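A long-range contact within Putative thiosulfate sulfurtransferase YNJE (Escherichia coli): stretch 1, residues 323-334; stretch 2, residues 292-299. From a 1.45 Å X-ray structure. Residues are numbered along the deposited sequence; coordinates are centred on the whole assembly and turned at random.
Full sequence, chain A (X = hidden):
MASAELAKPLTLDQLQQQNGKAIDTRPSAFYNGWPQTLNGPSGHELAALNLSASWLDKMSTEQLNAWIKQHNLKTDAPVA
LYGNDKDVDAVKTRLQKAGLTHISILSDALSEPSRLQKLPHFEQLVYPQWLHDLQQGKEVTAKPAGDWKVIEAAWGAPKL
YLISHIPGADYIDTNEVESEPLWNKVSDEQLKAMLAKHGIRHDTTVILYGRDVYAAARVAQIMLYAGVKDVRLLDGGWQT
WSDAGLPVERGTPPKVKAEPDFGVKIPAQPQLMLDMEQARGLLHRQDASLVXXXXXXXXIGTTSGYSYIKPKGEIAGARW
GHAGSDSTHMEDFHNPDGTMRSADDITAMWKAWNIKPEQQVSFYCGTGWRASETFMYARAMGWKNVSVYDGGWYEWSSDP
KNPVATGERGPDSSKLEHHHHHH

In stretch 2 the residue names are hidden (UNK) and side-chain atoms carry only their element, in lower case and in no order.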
# COMPACT_ATOMS: atom_id res chain seq x y z
N ALA A 323 -4.66 3.60 -10.57
CA ALA A 323 -4.89 2.18 -10.25
C ALA A 323 -3.85 1.33 -10.96
O ALA A 323 -2.67 1.34 -10.59
CB ALA A 323 -6.34 1.75 -10.61
N GLY A 324 -4.24 0.64 -12.02
CA GLY A 324 -3.30 -0.12 -12.82
C GLY A 324 -3.81 -0.35 -14.22
O GLY A 324 -4.76 0.30 -14.66
N SER A 325 -3.15 -1.28 -14.90
CA SER A 325 -3.32 -1.49 -16.34
C SER A 325 -4.65 -2.10 -16.73
O SER A 325 -5.15 -1.85 -17.82
CB SER A 325 -2.17 -2.36 -16.88
OG SER A 325 -2.06 -3.57 -16.17
N ASP A 326 -5.19 -2.92 -15.84
CA ASP A 326 -6.50 -3.48 -16.02
C ASP A 326 -7.11 -3.69 -14.66
O ASP A 326 -6.54 -3.24 -13.64
CB ASP A 326 -6.42 -4.78 -16.82
CG ASP A 326 -5.62 -5.87 -16.13
OD1 ASP A 326 -5.51 -5.85 -14.88
OD2 ASP A 326 -5.09 -6.77 -16.83
N SER A 327 -8.24 -4.37 -14.59
CA SER A 327 -9.01 -4.42 -13.36
C SER A 327 -8.39 -5.28 -12.24
O SER A 327 -8.84 -5.19 -11.10
CB SER A 327 -10.45 -4.85 -13.66
OG SER A 327 -10.47 -6.21 -14.02
N THR A 328 -7.34 -6.05 -12.55
CA THR A 328 -6.69 -6.94 -11.59
C THR A 328 -5.24 -6.54 -11.26
O THR A 328 -4.52 -7.32 -10.64
CB THR A 328 -6.72 -8.40 -12.09
OG1 THR A 328 -6.26 -8.45 -13.44
CG2 THR A 328 -8.12 -8.97 -12.00
N HIS A 329 -4.84 -5.32 -11.62
CA HIS A 329 -3.47 -4.84 -11.38
C HIS A 329 -3.49 -3.45 -10.78
O HIS A 329 -4.45 -2.70 -10.89
CB HIS A 329 -2.67 -4.84 -12.69
CG HIS A 329 -2.35 -6.21 -13.19
ND1 HIS A 329 -3.22 -6.93 -13.98
CD2 HIS A 329 -1.28 -7.01 -12.98
CE1 HIS A 329 -2.68 -8.11 -14.25
NE2 HIS A 329 -1.50 -8.18 -13.66
N MSE A 330 -2.37 -3.13 -10.13
CA MSE A 330 -2.24 -1.90 -9.34
C MSE A 330 -0.88 -1.25 -9.51
O MSE A 330 -0.30 -0.68 -8.58
CB MSE A 330 -2.56 -2.20 -7.84
CG MSE A 330 -4.07 -2.42 -7.51
SE MSE A 330 -4.97 -0.79 -7.77
CE MSE A 330 -4.65 -0.15 -6.01
N GLU A 331 -0.38 -1.23 -10.75
CA GLU A 331 0.96 -0.72 -11.00
C GLU A 331 1.24 0.72 -10.56
O GLU A 331 2.39 1.03 -10.18
CB GLU A 331 1.34 -0.82 -12.50
CG GLU A 331 1.40 -2.21 -13.07
CD GLU A 331 0.10 -2.61 -13.74
OE1 GLU A 331 -0.98 -2.11 -13.34
OE2 GLU A 331 0.17 -3.44 -14.68
N ASP A 332 0.23 1.58 -10.58
CA ASP A 332 0.43 2.99 -10.23
C ASP A 332 0.76 3.17 -8.78
O ASP A 332 1.15 4.24 -8.38
CB ASP A 332 -0.80 3.85 -10.57
CG ASP A 332 -1.15 3.84 -12.05
OD1 ASP A 332 -0.22 3.68 -12.85
OD2 ASP A 332 -2.35 4.01 -12.41
N PHE A 333 0.56 2.13 -7.97
CA PHE A 333 0.84 2.22 -6.56
C PHE A 333 2.08 1.45 -6.13
O PHE A 333 2.39 1.45 -4.92
CB PHE A 333 -0.38 1.74 -5.81
CG PHE A 333 -1.50 2.72 -5.88
CD1 PHE A 333 -1.57 3.77 -4.97
CD2 PHE A 333 -2.48 2.60 -6.85
CE1 PHE A 333 -2.60 4.71 -5.06
CE2 PHE A 333 -3.52 3.55 -6.91
CZ PHE A 333 -3.56 4.58 -6.01
N HIS A 334 2.78 0.80 -7.08
CA HIS A 334 3.83 -0.16 -6.72
C HIS A 334 5.17 0.25 -7.28
O HIS A 334 5.25 0.82 -8.37
CB HIS A 334 3.54 -1.54 -7.29
CG HIS A 334 2.30 -2.18 -6.78
ND1 HIS A 334 1.69 -3.21 -7.45
CD2 HIS A 334 1.55 -1.95 -5.68
CE1 HIS A 334 0.59 -3.57 -6.79
NE2 HIS A 334 0.50 -2.83 -5.70
N UNK A 292 -12.26 6.88 -7.56
CA UNK A 292 -12.25 5.69 -8.34
C UNK A 292 -10.84 5.13 -8.46
O UNK A 292 -9.93 5.75 -9.05
o UNK A 292 -12.66 4.86 -10.56
c UNK A 292 -12.74 6.00 -9.76
N UNK A 293 -10.65 3.93 -7.90
CA UNK A 293 -9.43 3.14 -8.08
C UNK A 293 -9.72 2.09 -9.14
O UNK A 293 -9.79 0.91 -8.89
c UNK A 293 -7.91 4.74 -5.98
c UNK A 293 -8.87 3.63 -5.65
c UNK A 293 -8.93 2.54 -6.73
c UNK A 293 -7.58 1.86 -6.93
N UNK A 294 -9.92 2.61 -10.34
CA UNK A 294 -10.20 1.80 -11.51
C UNK A 294 -9.23 2.15 -12.62
O UNK A 294 -8.70 3.27 -12.63
n UNK A 294 -16.14 2.32 -13.14
n UNK A 294 -14.54 0.87 -12.33
n UNK A 294 -15.82 0.28 -14.15
c UNK A 294 -12.64 1.51 -10.87
c UNK A 294 -14.12 1.74 -11.24
c UNK A 294 -15.52 1.16 -13.19
c UNK A 294 -11.66 1.99 -11.93
N UNK A 295 -8.96 1.21 -13.50
CA UNK A 295 -8.03 1.46 -14.63
C UNK A 295 -8.64 2.56 -15.49
O UNK A 295 -9.86 2.74 -15.50
o UNK A 295 -8.98 -0.23 -16.10
c UNK A 295 -7.79 0.21 -15.44
N UNK A 296 -7.80 3.28 -16.21
CA UNK A 296 -8.30 4.34 -17.08
C UNK A 296 -9.39 3.84 -18.09
O UNK A 296 -10.40 4.51 -18.25
c UNK A 296 -8.62 9.70 -18.66
c UNK A 296 -7.62 6.47 -19.83
c UNK A 296 -8.73 10.10 -17.36
c UNK A 296 -7.12 5.05 -17.79
c UNK A 296 -7.91 7.51 -17.88
n UNK A 296 -8.03 7.73 -20.08
c UNK A 296 -8.21 8.41 -18.91
c UNK A 296 -7.54 6.28 -18.48
c UNK A 296 -8.43 9.22 -16.30
c UNK A 296 -8.02 7.95 -16.55
N UNK A 297 -9.19 2.67 -18.75
CA UNK A 297 -10.29 2.16 -19.62
C UNK A 297 -11.64 2.00 -18.90
O UNK A 297 -12.70 2.18 -19.50
c UNK A 297 -7.98 1.86 -18.88
c UNK A 297 -9.75 0.83 -20.10
c UNK A 297 -8.26 1.05 -20.13
N UNK A 298 -11.60 1.60 -17.63
CA UNK A 298 -12.81 1.57 -16.82
C UNK A 298 -13.35 2.99 -16.53
O UNK A 298 -14.54 3.26 -16.65
c UNK A 298 -11.78 -1.15 -14.23
c UNK A 298 -12.33 -0.61 -15.55
o UNK A 298 -10.55 -1.27 -14.12
o UNK A 298 -12.61 -1.39 -13.32
c UNK A 298 -12.53 0.88 -15.48
N UNK A 299 -12.46 3.89 -16.12
CA UNK A 299 -12.82 5.26 -15.78
C UNK A 299 -13.48 5.98 -16.96
O UNK A 299 -14.41 6.76 -16.76
c UNK A 299 -11.58 6.04 -15.30
c UNK A 299 -11.92 9.81 -14.98
c UNK A 299 -11.64 8.55 -15.52
c UNK A 299 -11.88 7.41 -14.75
c UNK A 299 -12.42 9.93 -13.69
c UNK A 299 -12.64 8.81 -12.94
c UNK A 299 -12.38 7.58 -13.45
O HOH W 1 -5.03 2.58 -16.01

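Position 292 carries one carbon and one oxygen beyond CA. This short hydroxyl side chain makes no contact with stretch 1 and takes a t rotamer; it is Ser 292, whose OG is hydrogen-bonded elsewhere in the structure.

Position 293 has four carbons and no polar atom. They fork at the first: the single-carbon arm meets CB of Ala 323 and CE of selenomethionine Met 330, and the two-carbon arm ends near CZ of Phe 333, meeting that ring obliquely. This is beta-branched isoleucine, Ile 293. Its CG2 lies 3.9 Å from Ala 323 CB and 3.7 Å from Met 330 CE, its CD1 4.4 Å from Phe 333 CZ. Three apolar groups of stretch 1 thus gather around one side chain, and Ile 293 has the largest area covered by the other stretch.

At position 294 three carbons lead to a nitrogen and then to a carbon bearing two more nitrogens. CB points away from stretch 1, and the contact is made by the backbone, with O 3.5 Å from CB of Ala 323. The guanidinium group identifies Arg 294.

Position 295 again shows one carbon and one oxygen, but here the CA-to-CB bond points toward stretch 1: CB sits 3.1 Å from O of Gly 324 and 4.0 Å from CA of Asp 326. The residue is Ser 295, at the N-cap position right before a helix. Its CA also makes a CA-H...O contact with O of Gly 324, at 3.5 Å.

The side chain at position 296 is a carbon followed by fused five- and six-membered rings containing eight carbons and one nitrogen, an indole, hence Trp 296. The ring system leads away from stretch 1. Its backbone N is nevertheless linked to that stretch, because it donates to water 1 (N to water O, 2.9 Å), which in turn donates to O of Gly 324 (water O to Gly 324 O, 2.7 Å).

Three carbons close a ring onto the backbone N at position 297, as only proline does; the CA-to-CB bond of Pro 297 points toward stretch 1, but the nearest approach, CD of Pro 297 to O of Ser 325, is 4.8 Å.

Position 298 has three carbons, the third bearing two oxygens, and one of these oxygens lies 3.6 Å from CA of Ser 327. This carboxylate belongs to Glu 298. The oxygen near Ser 327 is OE2, which accepts hydrogen bonds from Ser 295 N (3.0 Å) and Ser 295 OG (2.7 Å); OE1 forms a salt bridge with Arg 294 NE at 3.1 Å.

Position 299, one carbon and a six-carbon ring, is Phe 299, out of reach of stretch 1.

The contact therefore works without a direct hydrogen bond between the stretches. Apolar packing around Ile 293 anchors one part. Beside the close approach of Gly 324 and Ser 295, whose CA atoms are 5.3 Å apart, water 1 joins O of Gly 324 to N of Trp 296. Glu 298 ties together the start of the helix, holding Ser 295 and Arg 294, and its OE2 rests against Ser 327.

Stretch 2, residues 292-299: SIRSWPEF
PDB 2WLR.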